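Local structure of endo-1,4-beta-xylanase C (Paenibacillus barcinonensis, 4XUO) at residues D64-N69 / Y125-G130; P86-F91 / A110-D115; Q38-K43 / L148-I153; G29-V34 / Q47-T52. The protein hydrolyses internal beta-1,4-xylosidic linkages of xylan, and the chain described here is its N-terminal CBM22-1 xylan-binding domain. One frame throughout, in Å; residues are numbered along the deposited sequence.

Contact 1: residues D64-N69 / Y125-G130; sequences DVVHKN and YSYEQG
The phenol ring of Tyr127 meets Lys68 obliquely and off-centre: Lys68 CA lies 4.2 Å from the ring centroid in a CH-pi contact, 30° from the ring normal. At the ring edge, near its plane, is Val66 O, while Gln129 C and Gly130 N close in plane from the ring's own segment. Val66 CG1 adds an apolar touch at CE1 (4.1 Å), the two side chains sliding past one another in opposite directions. What carries the ring under the passing chain is the first torsion of Tyr127, which sets CG between backbone N and carbonyl carbon (chi1 74°). Asn69 N donates a hydrogen bond to Tyr127 O at 2.9 Å, almost in line with the carbonyl, and a water accepts from Tyr127 N and probably donates to His67 O, 3.0 Å away. Lys68 runs its aliphatic chain past Glu128 O, with CG 3.4 Å away. A serine in place of Tyr127 would probably leave Lys68 CA and Val66 CG1 without the surface they rest on, opening a gap beside Leu133. A direct bond and a probable water bridge thus link loops that form no strand pair with each other, while one buried ring fills the space between.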
loop_
_atom_site.group_PDB
_atom_site.type_symbol
_atom_site.label_atom_id
_atom_site.label_comp_id
_atom_site.label_asym_id
_atom_site.label_seq_id
_atom_site.Cartn_x
_atom_site.Cartn_y
_atom_site.Cartn_z
ATOM N N ASP A 64 -9.138 8.263 7.543
ATOM C CA ASP A 64 -9.068 8.464 9.000
ATOM C C ASP A 64 -7.641 8.519 9.535
ATOM O O ASP A 64 -7.413 8.759 10.724
ATOM C CB ASP A 64 -9.854 7.370 9.720
ATOM C CG ASP A 64 -11.324 7.383 9.360
ATOM O OD1 ASP A 64 -11.886 8.478 9.255
ATOM O OD2 ASP A 64 -11.920 6.304 9.172
ATOM N N VAL A 65 -6.663 8.326 8.666
ATOM C CA VAL A 65 -5.284 8.228 9.086
ATOM C C VAL A 65 -4.475 9.495 8.799
ATOM O O VAL A 65 -3.610 9.871 9.613
ATOM C CB VAL A 65 -4.602 7.031 8.377
ATOM C CG1 VAL A 65 -3.147 6.862 8.807
ATOM C CG2 VAL A 65 -5.408 5.761 8.640
ATOM N N VAL A 66 -4.707 10.089 7.620
ATOM C CA VAL A 66 -3.948 11.243 7.144
ATOM C C VAL A 66 -4.905 12.407 7.016
ATOM O O VAL A 66 -5.946 12.294 6.393
ATOM C CB VAL A 66 -3.282 10.972 5.772
ATOM C CG1 VAL A 66 -2.476 12.194 5.324
ATOM C CG2 VAL A 66 -2.418 9.711 5.817
ATOM N N HIS A 67 -4.513 13.544 7.588
ATOM C CA HIS A 67 -5.324 14.739 7.552
ATOM C C HIS A 67 -4.604 15.899 6.845
ATOM O O HIS A 67 -3.385 15.844 6.558
ATOM C CB HIS A 67 -5.818 15.035 8.997
ATOM C CG HIS A 67 -6.695 13.949 9.541
ATOM N ND1 HIS A 67 -8.054 13.912 9.322
ATOM C CD2 HIS A 67 -6.395 12.817 10.230
ATOM C CE1 HIS A 67 -8.553 12.801 9.841
ATOM N NE2 HIS A 67 -7.575 12.136 10.424
ATOM N N LYS A 68 -5.357 16.947 6.539
ATOM C CA LYS A 68 -4.898 18.010 5.651
ATOM C C LYS A 68 -3.552 18.643 6.041
ATOM O O LYS A 68 -3.339 19.020 7.183
ATOM C CB LYS A 68 -5.961 19.111 5.564
ATOM C CG LYS A 68 -5.711 20.080 4.425
ATOM C CD LYS A 68 -6.661 21.274 4.515
ATOM C CE LYS A 68 -7.957 20.991 3.810
ATOM N NZ LYS A 68 -8.757 22.251 3.763
ATOM N N ASN A 69 -2.664 18.728 5.063
ATOM C CA ASN A 69 -1.310 19.313 5.179
ATOM C C ASN A 69 -0.309 18.534 6.044
ATOM O O ASN A 69 0.836 18.970 6.200
ATOM C CB ASN A 69 -1.377 20.806 5.601
ATOM C CG ASN A 69 -2.081 21.681 4.583
ATOM O OD1 ASN A 69 -1.852 21.586 3.360
ATOM N ND2 ASN A 69 -2.957 22.536 5.073
ATOM N N TYR A 125 4.134 11.455 1.617
ATOM C CA TYR A 125 2.872 11.868 1.045
ATOM C C TYR A 125 2.230 12.980 1.905
ATOM O O TYR A 125 2.385 12.995 3.144
ATOM C CB TYR A 125 1.921 10.657 0.977
ATOM C CG TYR A 125 0.561 11.019 0.431
ATOM C CD1 TYR A 125 0.386 11.247 -0.906
ATOM C CD2 TYR A 125 -0.524 11.223 1.272
ATOM C CE1 TYR A 125 -0.838 11.620 -1.419
ATOM C CE2 TYR A 125 -1.745 11.614 0.769
ATOM C CZ TYR A 125 -1.890 11.801 -0.586
ATOM O OH TYR A 125 -3.088 12.193 -1.121
ATOM N N SER A 126 1.521 13.859 1.208
ATOM C CA SER A 126 0.650 14.890 1.790
ATOM C C SER A 126 -0.366 15.359 0.763
ATOM O O SER A 126 -0.167 15.206 -0.444
ATOM C CB SER A 126 1.490 16.082 2.230
ATOM O OG SER A 126 2.128 16.738 1.140
ATOM N N TYR A 127 -1.426 15.991 1.236
ATOM C CA TYR A 127 -2.399 16.629 0.359
ATOM C C TYR A 127 -2.855 17.958 0.942
ATOM O O TYR A 127 -2.847 18.144 2.180
ATOM C CB TYR A 127 -3.609 15.722 0.113
ATOM C CG TYR A 127 -4.560 15.611 1.281
ATOM C CD1 TYR A 127 -4.258 14.829 2.401
ATOM C CD2 TYR A 127 -5.763 16.284 1.270
ATOM C CE1 TYR A 127 -5.138 14.742 3.478
ATOM C CE2 TYR A 127 -6.640 16.201 2.343
ATOM C CZ TYR A 127 -6.334 15.428 3.435
ATOM O OH TYR A 127 -7.236 15.391 4.510
ATOM N N GLU A 128 -3.331 18.822 0.054
ATOM C CA GLU A 128 -3.758 20.193 0.422
ATOM C C GLU A 128 -5.260 20.372 0.500
ATOM O O GLU A 128 -5.739 21.236 1.241
ATOM C CB GLU A 128 -3.216 21.196 -0.593
ATOM C CG GLU A 128 -1.710 21.137 -0.799
ATOM C CD GLU A 128 -1.246 22.064 -1.906
ATOM O OE1 GLU A 128 -0.862 21.568 -2.989
ATOM O OE2 GLU A 128 -1.280 23.294 -1.701
ATOM N N GLN A 129 -6.001 19.624 -0.311
ATOM C CA GLN A 129 -7.473 19.684 -0.300
ATOM C C GLN A 129 -8.040 18.292 -0.561
ATOM O O GLN A 129 -7.470 17.547 -1.340
ATOM C CB GLN A 129 -7.971 20.658 -1.377
ATOM C CG GLN A 129 -7.358 20.452 -2.751
ATOM C CD GLN A 129 -8.012 21.260 -3.882
ATOM O OE1 GLN A 129 -7.435 22.227 -4.390
ATOM N NE2 GLN A 129 -9.185 20.864 -4.291
ATOM N N GLY A 130 -9.160 17.958 0.072
ATOM C CA GLY A 130 -9.827 16.692 -0.203
ATOM C C GLY A 130 -10.670 16.081 0.901
ATOM O O GLY A 130 -10.545 16.436 2.085
HETATM O O HOH W 1 -1.654 15.503 4.121
#

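Contact 2: residues P86-F91 / A110-D115; sequences PADLKF and AEQVTD. Unlike the reference sequence in segment 86-91: Ala87 (reference Pro).
Leu89 and Val113 make the tight side of this strand pair, with Leu89 CB 4.1 Å from Val113 CG2 on the face they share with Ala87 and Glu111. Val113 sends CG2 across because its other methyl, CG1, stands anti to the backbone N (chi1 -175°). Both residues rest on Val78 and Leu80 of strand 71-80, in the opposing sheet. Behind them four backbone bonds form two hydrogen-bonded pairs. Ala87, where the reference sequence has proline, donates through its N to Val113 O at 3.1 Å and accepts from Val113 N at 2.8 Å; Leu89 N reaches Glu111 O at 2.9 Å, and Glu111 N returns to Leu89 O. Between them Asp88 and Gln112 form a non-hydrogen-bonded pair, and Asp88 CA makes a CA-H...O contact with Glu111 O (3.1 Å).

The other face is looser and more polar. Asp88 OD1 lies 3.2 Å from Gln112 CA without a hydrogen bond to Gln112 N, and the Asp88 carboxylate and Gln112 amide planes are 32° apart. Gln112, extended beyond CG, leans out, OE1 4.1 Å from Pro86 CB. Ending the pair, Ala110 CB lies 4.0 Å from Lys90 CB. The axes of the two short strands make 127°, a strongly twisted antiparallel pair. After Val113 the chain leaves this sheet, and Thr114 bonds to Leu80: such a crossing between facing antiparallel sheets belongs to the beta-sandwich of CBM22 domains.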
loop_
_atom_site.group_PDB
_atom_site.type_symbol
_atom_site.label_atom_id
_atom_site.label_comp_id
_atom_site.label_asym_id
_atom_site.label_seq_id
_atom_site.Cartn_x
_atom_site.Cartn_y
_atom_site.Cartn_z
ATOM N N PRO A 86 9.343 -10.832 -13.370
ATOM C CA PRO A 86 9.680 -9.533 -12.798
ATOM C C PRO A 86 8.738 -8.416 -13.228
ATOM O O PRO A 86 8.382 -8.315 -14.410
ATOM C CB PRO A 86 11.101 -9.288 -13.319
ATOM C CG PRO A 86 11.686 -10.665 -13.335
ATOM C CD PRO A 86 10.556 -11.528 -13.850
ATOM N N ALA A 87 8.337 -7.587 -12.258
ATOM C CA ALA A 87 7.395 -6.512 -12.480
ATOM C C ALA A 87 7.631 -5.347 -11.511
ATOM O O ALA A 87 8.276 -5.502 -10.461
ATOM C CB ALA A 87 5.958 -7.005 -12.351
ATOM N N ASP A 88 7.124 -4.176 -11.895
ATOM C CA ASP A 88 7.390 -2.937 -11.150
ATOM C C ASP A 88 6.170 -2.671 -10.273
ATOM O O ASP A 88 5.037 -2.880 -10.719
ATOM C CB ASP A 88 7.670 -1.755 -12.082
ATOM C CG ASP A 88 8.946 -1.940 -12.961
ATOM O OD1 ASP A 88 9.937 -2.578 -12.525
ATOM O OD2 ASP A 88 8.944 -1.439 -14.120
ATOM N N LEU A 89 6.394 -2.278 -9.024
ATOM C CA LEU A 89 5.304 -2.036 -8.054
ATOM C C LEU A 89 5.456 -0.635 -7.475
ATOM O O LEU A 89 6.576 -0.202 -7.189
ATOM C CB LEU A 89 5.349 -3.024 -6.873
ATOM C CG LEU A 89 4.624 -4.354 -7.067
ATOM C CD1 LEU A 89 5.165 -5.079 -8.278
ATOM C CD2 LEU A 89 4.753 -5.199 -5.805
ATOM N N LYS A 90 4.338 0.046 -7.256
ATOM C CA LYS A 90 4.368 1.338 -6.545
ATOM C C LYS A 90 3.130 1.539 -5.719
ATOM O O LYS A 90 2.096 0.889 -5.991
ATOM C CB LYS A 90 4.497 2.504 -7.528
ATOM C CG LYS A 90 3.302 2.765 -8.433
ATOM C CD LYS A 90 3.585 3.911 -9.396
ATOM C CE LYS A 90 2.298 4.618 -9.748
ATOM N NZ LYS A 90 2.423 5.449 -10.950
ATOM N N PHE A 91 3.206 2.462 -4.755
ATOM C CA PHE A 91 2.008 2.938 -4.046
ATOM C C PHE A 91 1.389 4.170 -4.713
ATOM O O PHE A 91 2.097 5.079 -5.076
ATOM C CB PHE A 91 2.365 3.360 -2.625
ATOM C CG PHE A 91 2.701 2.223 -1.693
ATOM C CD1 PHE A 91 1.755 1.296 -1.317
ATOM C CD2 PHE A 91 3.973 2.166 -1.090
ATOM C CE1 PHE A 91 2.065 0.284 -0.422
ATOM C CE2 PHE A 91 4.271 1.170 -0.184
ATOM C CZ PHE A 91 3.321 0.222 0.137
ATOM N N ALA A 110 8.093 3.658 -9.034
ATOM C CA ALA A 110 7.957 2.210 -9.082
ATOM C C ALA A 110 9.304 1.506 -9.010
ATOM O O ALA A 110 10.268 1.969 -9.631
ATOM C CB ALA A 110 7.228 1.774 -10.315
ATOM N N GLU A 111 9.364 0.410 -8.241
ATOM C CA GLU A 111 10.584 -0.398 -8.063
ATOM C C GLU A 111 10.371 -1.750 -8.771
ATOM O O GLU A 111 9.262 -2.319 -8.749
ATOM C CB GLU A 111 10.887 -0.630 -6.578
ATOM C CG GLU A 111 11.460 0.574 -5.832
ATOM C CD GLU A 111 12.946 0.791 -6.054
ATOM O OE1 GLU A 111 13.578 -0.087 -6.679
ATOM O OE2 GLU A 111 13.485 1.837 -5.585
ATOM N N GLN A 112 11.423 -2.254 -9.418
ATOM C CA GLN A 112 11.403 -3.627 -9.922
ATOM C C GLN A 112 11.413 -4.613 -8.761
ATOM O O GLN A 112 12.240 -4.502 -7.858
ATOM C CB GLN A 112 12.627 -3.908 -10.816
ATOM C CG GLN A 112 12.841 -5.410 -11.015
ATOM C CD GLN A 112 13.808 -5.757 -12.136
ATOM O OE1 GLN A 112 13.422 -5.859 -13.304
ATOM N NE2 GLN A 112 15.064 -5.959 -11.777
ATOM N N VAL A 113 10.507 -5.592 -8.821
ATOM C CA VAL A 113 10.340 -6.616 -7.805
ATOM C C VAL A 113 10.304 -8.015 -8.471
ATOM O O VAL A 113 9.807 -8.154 -9.594
ATOM C CB VAL A 113 9.034 -6.413 -7.010
ATOM C CG1 VAL A 113 8.935 -7.410 -5.861
ATOM C CG2 VAL A 113 8.974 -4.989 -6.460
ATOM N N THR A 114 10.891 -9.009 -7.801
ATOM C CA THR A 114 10.929 -10.401 -8.315
ATOM C C THR A 114 10.279 -11.351 -7.322
ATOM O O THR A 114 9.970 -10.965 -6.182
ATOM C CB THR A 114 12.402 -10.879 -8.560
ATOM O OG1 THR A 114 13.099 -11.034 -7.319
ATOM C CG2 THR A 114 13.154 -9.875 -9.438
ATOM N N ASP A 115 10.106 -12.614 -7.730
ATOM C CA ASP A 115 9.679 -13.656 -6.795
ATOM C C ASP A 115 10.795 -14.244 -5.903
ATOM O O ASP A 115 10.542 -15.176 -5.151
ATOM C CB ASP A 115 8.841 -14.740 -7.519
ATOM C CG ASP A 115 9.671 -15.735 -8.312
ATOM O OD1 ASP A 115 10.901 -15.566 -8.492
ATOM O OD2 ASP A 115 9.052 -16.721 -8.754
#

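Contact 3: residues Q38-K43 / L148-I153; sequences QAYQGK and LDEFQI. With CA (calcium ion), chain C.
Asp149 OD2 is gripped by two backbone N-H groups of the loop 38-43 and by the calcium ion. Tyr40 N donates to OD2 at 2.9 Å on its anti lone pair, the one turned away from OD1. Gln41 N comes from above the carboxylate plane, 41° out of it, and its bond to OD2 is nearly straight (3.1 Å, 176°). The carboxylate of Asp149 binds the metal through both oxygens, OD1 lying 2.5 Å and OD2 2.6 Å from calcium. With CG anti to its backbone N, the side chain extends from the strand toward the loop and the ion. Gln41 answers from the loop with its carbonyl, Gln41 O standing 2.5 Å from calcium. A water 2.3 Å from the ion joins these ligands, and Ser15 O, Glu17 OE2 and Gln44 O complete a seven-atom shell.

Glu150 belongs to the second shell: its OE2 accepts from that water at 2.7 Å. The first torsion (chi1 -74°) lays CG against Gln41 CB (3.6 Å) and at the edge of the Tyr40 ring, in its plane, and a bend at chi2 turns the carboxylate to the water; that ring stacks on Tyr77. Were Glu150 an alanine, the calcium-bound water would probably be left without its carboxylate acceptor, and Gln41 CB and the Tyr40 edge without their neighbour. One carboxylate therefore serves as metal ligand and as acceptor for two amides, and the positive ion probably offsets the charge gathered by Asp149, Glu17 and Glu150, tying the loop to the sheet where the strand turns its corner.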
loop_
_atom_site.group_PDB
_atom_site.type_symbol
_atom_site.label_atom_id
_atom_site.label_comp_id
_atom_site.label_asym_id
_atom_site.label_seq_id
_atom_site.Cartn_x
_atom_site.Cartn_y
_atom_site.Cartn_z
ATOM N N GLN A 38 4.618 -17.196 2.985
ATOM C CA GLN A 38 5.762 -16.286 2.801
ATOM C C GLN A 38 5.619 -15.122 3.762
ATOM O O GLN A 38 4.500 -14.732 4.072
ATOM C CB GLN A 38 5.747 -15.712 1.391
ATOM C CG GLN A 38 5.942 -16.695 0.253
ATOM C CD GLN A 38 7.393 -17.022 0.018
ATOM O OE1 GLN A 38 8.270 -16.205 0.254
ATOM N NE2 GLN A 38 7.652 -18.224 -0.456
ATOM N N ALA A 39 6.738 -14.542 4.196
ATOM C CA ALA A 39 6.702 -13.345 5.045
ATOM C C ALA A 39 8.065 -12.675 5.071
ATOM O O ALA A 39 9.093 -13.325 4.846
ATOM C CB ALA A 39 6.259 -13.688 6.467
ATOM N N TYR A 40 8.073 -11.372 5.331
ATOM C CA TYR A 40 9.326 -10.652 5.430
ATOM C C TYR A 40 9.767 -10.651 6.888
ATOM O O TYR A 40 10.956 -10.775 7.164
ATOM C CB TYR A 40 9.213 -9.232 4.857
ATOM C CG TYR A 40 10.416 -8.383 5.194
ATOM C CD1 TYR A 40 11.611 -8.519 4.502
ATOM C CD2 TYR A 40 10.367 -7.482 6.243
ATOM C CE1 TYR A 40 12.722 -7.749 4.843
ATOM C CE2 TYR A 40 11.461 -6.715 6.579
ATOM C CZ TYR A 40 12.632 -6.852 5.878
ATOM O OH TYR A 40 13.704 -6.072 6.258
ATOM N N GLN A 41 8.794 -10.491 7.790
ATOM C CA GLN A 41 8.952 -10.597 9.233
ATOM C C GLN A 41 7.830 -11.461 9.811
ATOM O O GLN A 41 6.693 -11.441 9.320
ATOM C CB GLN A 41 8.846 -9.225 9.871
ATOM C CG GLN A 41 9.536 -9.112 11.207
ATOM C CD GLN A 41 11.034 -8.964 11.033
ATOM O OE1 GLN A 41 11.515 -8.553 9.969
ATOM N NE2 GLN A 41 11.784 -9.289 12.078
ATOM N N GLY A 42 8.133 -12.224 10.862
ATOM C CA GLY A 42 7.126 -13.103 11.456
ATOM C C GLY A 42 6.745 -14.235 10.525
ATOM O O GLY A 42 7.564 -14.714 9.730
ATOM N N LYS A 43 5.502 -14.690 10.625
ATOM C CA LYS A 43 5.077 -15.867 9.878
ATOM C C LYS A 43 4.184 -15.545 8.696
ATOM O O LYS A 43 4.009 -16.385 7.815
ATOM C CB LYS A 43 4.328 -16.848 10.804
ATOM C CG LYS A 43 5.014 -17.113 12.148
ATOM C CD LYS A 43 4.348 -18.249 12.925
ATOM C CE LYS A 43 3.037 -17.817 13.566
ATOM N NZ LYS A 43 2.344 -18.945 14.248
ATOM N N LEU A 148 2.744 -8.202 0.479
ATOM C CA LEU A 148 3.115 -7.026 1.261
ATOM C C LEU A 148 3.293 -7.385 2.724
ATOM O O LEU A 148 2.433 -8.081 3.313
ATOM C CB LEU A 148 2.024 -5.936 1.139
ATOM C CG LEU A 148 2.164 -4.689 2.005
ATOM C CD1 LEU A 148 3.368 -3.858 1.584
ATOM C CD2 LEU A 148 0.910 -3.824 2.010
ATOM N N ASP A 149 4.344 -6.879 3.348
ATOM C CA ASP A 149 4.539 -7.102 4.808
ATOM C C ASP A 149 5.189 -5.887 5.479
ATOM O O ASP A 149 5.756 -5.023 4.812
ATOM C CB ASP A 149 5.398 -8.364 5.035
ATOM C CG ASP A 149 5.182 -9.003 6.416
ATOM O OD1 ASP A 149 4.273 -8.546 7.201
ATOM O OD2 ASP A 149 5.913 -9.979 6.707
ATOM N N GLU A 150 5.106 -5.820 6.808
ATOM C CA GLU A 150 5.727 -4.746 7.593
ATOM C C GLU A 150 5.373 -3.389 7.004
ATOM O O GLU A 150 6.231 -2.581 6.699
ATOM C CB GLU A 150 7.251 -4.937 7.735
ATOM C CG GLU A 150 7.615 -6.036 8.711
ATOM C CD GLU A 150 7.232 -5.723 10.146
ATOM O OE1 GLU A 150 8.018 -5.030 10.839
ATOM O OE2 GLU A 150 6.147 -6.174 10.589
ATOM N N PHE A 151 4.078 -3.179 6.820
ATOM C CA PHE A 151 3.569 -1.905 6.318
ATOM C C PHE A 151 3.485 -0.891 7.451
ATOM O O PHE A 151 3.112 -1.249 8.570
ATOM C CB PHE A 151 2.200 -2.105 5.656
ATOM C CG PHE A 151 1.566 -0.821 5.172
ATOM C CD1 PHE A 151 1.962 -0.227 3.988
ATOM C CD2 PHE A 151 0.566 -0.227 5.913
ATOM C CE1 PHE A 151 1.385 0.957 3.555
ATOM C CE2 PHE A 151 -0.025 0.958 5.496
ATOM C CZ PHE A 151 0.382 1.551 4.309
ATOM N N GLN A 152 3.877 0.351 7.172
ATOM C CA GLN A 152 3.892 1.417 8.191
ATOM C C GLN A 152 3.599 2.799 7.611
ATOM O O GLN A 152 4.006 3.110 6.505
ATOM C CB GLN A 152 5.264 1.435 8.884
ATOM C CG GLN A 152 5.454 2.444 9.998
ATOM C CD GLN A 152 6.869 2.372 10.591
ATOM O OE1 GLN A 152 7.146 1.520 11.419
ATOM N NE2 GLN A 152 7.764 3.226 10.137
ATOM N N ILE A 153 2.922 3.641 8.388
ATOM C CA ILE A 153 2.763 5.031 8.062
ATOM C C ILE A 153 3.196 5.803 9.327
ATOM O O ILE A 153 2.667 5.530 10.399
ATOM C CB ILE A 153 1.301 5.399 7.719
ATOM C CG1 ILE A 153 0.800 4.588 6.517
ATOM C CG2 ILE A 153 1.187 6.885 7.483
ATOM C CD1 ILE A 153 -0.592 4.970 6.023
HETATM CA CA CA C . 4.551 -10.311 8.892
HETATM O O HOH W 2 5.619 -8.843 10.353
#

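Contact 4: residues G29-V34 / Q47-T52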
loop_
_atom_site.group_PDB
_atom_site.type_symbol
_atom_site.label_atom_id
_atom_site.label_comp_id
_atom_site.label_asym_id
_atom_site.label_seq_id
_atom_site.Cartn_x
_atom_site.Cartn_y
_atom_site.Cartn_z
ATOM N N GLY A 29 -11.743 -7.141 -9.047
ATOM C CA GLY A 29 -12.137 -8.510 -8.741
ATOM C C GLY A 29 -10.986 -9.406 -8.340
ATOM O O GLY A 29 -10.764 -10.452 -8.944
ATOM N N VAL A 30 -10.260 -8.990 -7.298
ATOM C CA VAL A 30 -9.078 -9.678 -6.799
ATOM C C VAL A 30 -9.357 -10.339 -5.456
ATOM O O VAL A 30 -10.412 -10.112 -4.826
ATOM C CB VAL A 30 -7.874 -8.700 -6.633
ATOM C CG1 VAL A 30 -7.562 -8.021 -7.949
ATOM C CG2 VAL A 30 -8.138 -7.675 -5.545
ATOM N N LYS A 31 -8.402 -11.170 -5.041
ATOM C CA LYS A 31 -8.439 -11.861 -3.769
ATOM C C LYS A 31 -7.326 -11.323 -2.889
ATOM O O LYS A 31 -6.139 -11.436 -3.217
ATOM C CB LYS A 31 -8.269 -13.369 -3.992
ATOM C CG LYS A 31 -8.154 -14.201 -2.719
ATOM C CD LYS A 31 -8.081 -15.695 -3.045
ATOM C CE LYS A 31 -8.055 -16.548 -1.788
ATOM N NZ LYS A 31 -8.776 -17.836 -1.969
ATOM N N VAL A 32 -7.722 -10.751 -1.766
ATOM C CA VAL A 32 -6.794 -10.176 -0.834
ATOM C C VAL A 32 -6.972 -10.872 0.504
ATOM O O VAL A 32 -8.069 -10.820 1.094
ATOM C CB VAL A 32 -7.029 -8.670 -0.654
ATOM C CG1 VAL A 32 -6.190 -8.145 0.505
ATOM C CG2 VAL A 32 -6.716 -7.926 -1.955
ATOM N N ASP A 33 -5.910 -11.527 0.970
ATOM C CA ASP A 33 -5.978 -12.333 2.195
ATOM C C ASP A 33 -4.593 -12.530 2.796
ATOM O O ASP A 33 -3.588 -12.258 2.147
ATOM C CB ASP A 33 -6.637 -13.687 1.895
ATOM C CG ASP A 33 -5.916 -14.487 0.801
ATOM O OD1 ASP A 33 -4.747 -14.205 0.450
ATOM O OD2 ASP A 33 -6.516 -15.448 0.289
ATOM N N VAL A 34 -4.551 -12.980 4.041
ATOM C CA VAL A 34 -3.289 -13.253 4.717
ATOM C C VAL A 34 -2.785 -14.666 4.356
ATOM O O VAL A 34 -3.587 -15.601 4.152
ATOM C CB VAL A 34 -3.440 -13.039 6.227
ATOM C CG1 VAL A 34 -2.164 -13.362 6.967
ATOM C CG2 VAL A 34 -3.839 -11.593 6.479
ATOM N N GLN A 47 -1.402 -11.181 0.876
ATOM C CA GLN A 47 -1.242 -11.671 -0.495
ATOM C C GLN A 47 -2.353 -11.168 -1.405
ATOM O O GLN A 47 -3.544 -11.234 -1.050
ATOM C CB GLN A 47 -1.228 -13.213 -0.494
ATOM C CG GLN A 47 -1.318 -13.856 -1.868
ATOM C CD GLN A 47 -1.232 -15.366 -1.794
ATOM O OE1 GLN A 47 -2.073 -16.022 -1.168
ATOM N NE2 GLN A 47 -0.203 -15.921 -2.399
ATOM N N THR A 48 -1.978 -10.746 -2.604
ATOM C CA THR A 48 -2.942 -10.349 -3.603
ATOM C C THR A 48 -2.799 -11.208 -4.861
ATOM O O THR A 48 -1.724 -11.257 -5.456
ATOM C CB THR A 48 -2.782 -8.859 -3.975
ATOM O OG1 THR A 48 -2.985 -8.028 -2.809
ATOM C CG2 THR A 48 -3.788 -8.482 -5.015
ATOM N N THR A 49 -3.876 -11.913 -5.233
ATOM C CA THR A 49 -3.946 -12.651 -6.486
ATOM C C THR A 49 -5.202 -12.301 -7.292
ATOM O O THR A 49 -6.130 -11.661 -6.780
ATOM C CB THR A 49 -3.989 -14.174 -6.226
ATOM O OG1 THR A 49 -5.128 -14.493 -5.417
ATOM C CG2 THR A 49 -2.703 -14.658 -5.576
ATOM N N GLY A 50 -5.246 -12.750 -8.545
ATOM C CA GLY A 50 -6.429 -12.574 -9.382
ATOM C C GLY A 50 -6.534 -11.245 -10.098
ATOM O O GLY A 50 -7.612 -10.847 -10.555
ATOM N N ARG A 51 -5.409 -10.532 -10.180
ATOM C CA ARG A 51 -5.357 -9.288 -10.914
ATOM C C ARG A 51 -5.502 -9.551 -12.413
ATOM O O ARG A 51 -4.834 -10.437 -12.939
ATOM C CB ARG A 51 -4.034 -8.544 -10.612
ATOM C CG ARG A 51 -3.971 -8.039 -9.178
ATOM C CD ARG A 51 -2.672 -7.316 -8.810
ATOM N NE ARG A 51 -2.540 -6.044 -9.525
ATOM C CZ ARG A 51 -1.755 -5.806 -10.578
ATOM N NH1 ARG A 51 -0.956 -6.718 -11.093
ATOM N NH2 ARG A 51 -1.771 -4.611 -11.111
ATOM N N THR A 52 -6.423 -8.811 -13.047
ATOM C CA THR A 52 -6.564 -8.770 -14.507
ATOM C C THR A 52 -6.318 -7.402 -15.168
ATOM O O THR A 52 -6.068 -7.366 -16.372
ATOM C CB THR A 52 -7.950 -9.282 -14.952
ATOM O OG1 THR A 52 -8.977 -8.611 -14.210
ATOM C CG2 THR A 52 -8.048 -10.744 -14.705
#
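A beta hairpin, strands 31-35 and 45-49, pairs here near its open end, with Lys31 opposite Thr49 and Asp33 opposite Gln47. The strand axes make 156°, close to antiparallel. Four backbone bonds hold the register: Lys31 N to Thr49 O at 2.9 Å, virtually straight; Thr49 N to Lys31 O at 3.1 Å; Asp33 N to Gln47 O at 3.1 Å; and Gln47 N to Asp33 O at 2.7 Å.

On the face of Lys31, Asp33, Gln47 and Thr49 the facing side chains stand flank to flank, heading out together. Thr49 holds OG1 between its backbone N and carbonyl carbon (chi1 59°), which turns the hydroxyl toward Lys31 CB, 3.6 Å away. The flat ends of Asp33 and Gln47 are turned 43° apart, Asp33 OD1 lying 3.6 Å from Gln47 OE1, a contact of two oxygens with no hydrogen bond between them. On the reverse face Val32 CG2 lies 3.8 Å from Thr48 OG1, within the non-hydrogen-bonded pair. Beyond the paired strand, Val30 CG1 packs side by side with the aliphatic part of Arg51, 3.8 Å from its CG. Gly50 makes the bend between, with backbone angles at which a side chain would jam against Thr49 O.

The Arg51 guanidinium is hydrogen-bonded to the carbonyl oxygens of Asp141, Ala144, Asn56 and Ser139. Val32 and Thr48 both touch Pro58 of strand 57-61, which belongs to the other sheet, whereas Thr48 bonds through its backbone to Tyr146, so that strand 45-49 lies between strands 31-35 and 146-157.

Contacts 3 and 4 share one hairpin: segment 38-43 lies in the loop that connects the strands paired in contact 4, and strand 146-157, which carries Asp149, lies next to strand 45-49. Their centres are 17 Å apart, and the Gln47 side chain is about 11 Å from the ion. Contact 2, on the facing sheet, meets contact 3 across the sandwich interior, where Phe91 CZ lies 4.0 Å from Phe151 CE1. Contact 1 closes the far end, its centre 25 to 27 Å from the other three, yet Val65 CG1 reaches Ile153 CD1 at 4.2 Å. Strand 146-157 thus spans the domain from the metal toward the loops of contact 1.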